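Local coordinates for hypothetical protein SA2161 (Staphylococcus aureus, PDB 1Y7R), which is of unknown function but probably transfers an acetyl group from acetyl-coenzyme A, as a member of the GNAT acetyltransferase family, at residues L17-M23 against D68-K73. The protein carries 4 engineered substitutions. Residues are numbered along the deposited sequence; the frame is centred on the assembly and turned at random.
Engineered in segment 68-73: L72 (natural residue Ser).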
# COMPACT_ATOMS: atom_id res chain seq x y z
N LEU A 17 17.50 11.61 -0.84
CA LEU A 17 16.40 12.18 -1.61
C LEU A 17 15.19 12.45 -0.73
O LEU A 17 14.59 13.53 -0.82
CB LEU A 17 16.07 11.33 -2.82
CG LEU A 17 14.92 11.83 -3.67
CD1 LEU A 17 15.18 13.25 -4.19
CD2 LEU A 17 14.72 10.83 -4.82
N ARG A 18 14.82 11.49 0.12
CA ARG A 18 13.76 11.72 1.12
C ARG A 18 13.98 13.00 1.92
O ARG A 18 13.12 13.85 2.00
CB ARG A 18 13.71 10.53 2.09
CG ARG A 18 12.85 9.38 1.64
CD ARG A 18 12.11 8.82 2.91
NE ARG A 18 10.85 8.20 2.57
CZ ARG A 18 9.67 8.43 3.13
NH1 ARG A 18 9.51 9.26 4.16
NH2 ARG A 18 8.64 7.78 2.65
N ILE A 19 15.16 13.14 2.52
CA ILE A 19 15.42 14.33 3.35
C ILE A 19 15.34 15.63 2.54
O ILE A 19 14.72 16.65 2.96
CB ILE A 19 16.77 14.16 4.06
CG1 ILE A 19 16.58 13.13 5.19
CG2 ILE A 19 17.31 15.50 4.61
CD1 ILE A 19 17.87 12.51 5.65
N ASN A 20 15.95 15.61 1.38
CA ASN A 20 16.01 16.81 0.57
C ASN A 20 14.76 17.11 -0.22
O ASN A 20 14.65 18.21 -0.80
CB ASN A 20 17.24 16.78 -0.31
CG ASN A 20 18.47 17.06 0.50
OD1 ASN A 20 18.73 18.21 0.85
ND2 ASN A 20 19.18 16.02 0.89
N ALA A 21 13.82 16.17 -0.21
CA ALA A 21 12.45 16.43 -0.68
C ALA A 21 11.55 16.94 0.45
O ALA A 21 10.37 17.21 0.21
CB ALA A 21 11.86 15.16 -1.30
N GLY A 22 12.08 17.09 1.66
CA GLY A 22 11.31 17.59 2.80
C GLY A 22 10.43 16.52 3.41
O GLY A 22 9.40 16.83 4.01
N MSE A 23 10.82 15.25 3.24
CA MSE A 23 10.04 14.14 3.82
C MSE A 23 10.74 13.57 5.03
O MSE A 23 11.92 13.80 5.22
CB MSE A 23 9.83 13.04 2.79
CG MSE A 23 9.03 13.53 1.60
SE MSE A 23 9.20 12.36 0.06
CE MSE A 23 8.48 10.73 0.75
N ASP A 68 6.71 6.88 -1.76
CA ASP A 68 8.05 7.48 -1.95
C ASP A 68 8.14 8.35 -3.19
O ASP A 68 9.16 8.33 -3.90
CB ASP A 68 9.12 6.39 -2.01
CG ASP A 68 9.47 5.86 -0.64
OD1 ASP A 68 9.39 6.64 0.32
OD2 ASP A 68 9.79 4.68 -0.50
N ILE A 69 7.09 9.15 -3.46
CA ILE A 69 7.19 10.14 -4.55
C ILE A 69 7.99 11.31 -4.00
O ILE A 69 7.46 12.14 -3.24
CB ILE A 69 5.80 10.59 -5.04
CG1 ILE A 69 5.00 9.35 -5.47
CG2 ILE A 69 5.92 11.60 -6.22
CD1 ILE A 69 5.56 8.62 -6.62
N ALA A 70 9.27 11.38 -4.38
CA ALA A 70 10.18 12.32 -3.75
C ALA A 70 10.90 13.06 -4.85
O ALA A 70 11.58 12.43 -5.67
CB ALA A 70 11.20 11.56 -2.91
N VAL A 71 10.80 14.38 -4.84
CA VAL A 71 11.54 15.22 -5.80
C VAL A 71 12.29 16.25 -4.95
O VAL A 71 11.69 16.85 -4.06
CB VAL A 71 10.55 15.93 -6.80
CG1 VAL A 71 11.25 17.01 -7.62
CG2 VAL A 71 9.79 14.87 -7.69
N LEU A 72 13.58 16.46 -5.20
CA LEU A 72 14.33 17.51 -4.49
C LEU A 72 13.56 18.81 -4.41
O LEU A 72 12.97 19.27 -5.41
CB LEU A 72 15.67 17.78 -5.16
CG LEU A 72 16.66 16.64 -5.12
CD1 LEU A 72 17.87 17.06 -5.96
CD2 LEU A 72 17.07 16.39 -3.67
N LYS A 73 13.58 19.42 -3.22
CA LYS A 73 12.91 20.71 -3.06
C LYS A 73 13.36 21.69 -4.16
O LYS A 73 12.52 22.35 -4.77
CB LYS A 73 13.23 21.26 -1.68
CG LYS A 73 12.01 21.63 -0.83
CD LYS A 73 10.87 20.61 -0.84
CE LYS A 73 9.58 21.24 -0.23
NZ LYS A 73 8.30 20.49 -0.55
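A70 turns its methyl toward the end of helix 11-20, where L17, A21 and M23 gather round it. CG of L17 stands 3.8 Å from A70 CB, and SE of M23, a selenomethionine, lies 3.7 Å from the same CB of A70. A small residue suits this place because it lets the helix lie close on the strand. A21 is equally compact: its CB rests 3.2 Å from V71 O, a tight fit that a methyl can make. L17 has CG anti to its own backbone nitrogen (chi1 179°), which carries its two methyls down to the strand, CD2 over A70 O and CD1 against CD2 of L72, an engineered residue whose side chain crosses that of L17 at about a right angle.

At the D68 end of the strand segment R18 grips D68 side-on, NE and NH2 both donating to the single oxygen OD1. NH2 is the shorter arm, at 2.7 Å from OD1, and meets it nearly along the C-O axis. OD1 lies close to the guanidinium plane, yet the carboxylate itself is turned 83° from that plane. CE of M23 sits over one face of the guanidinium.

In this GNAT fold, the contact lays the first helix, 11-20, against strand 63-71, which lies between 49-58 and 101-107 and whose V71 points to the other face, toward helix 80-95 and a phosphate ion probably taken up from the crystallisation liquor. G22 ends the helix in a Schellman motif, its positive phi (79°) being easy for glycine. Beside this turn N20 O accepts a nearly straight bond from K73 N (2.9 Å to N20 O), just beyond the strand.

Further out, D68 OD2 takes a salt bridge from R55 and a hydrogen bond with Y14 OH, while R18 NH1 donates to S24 O.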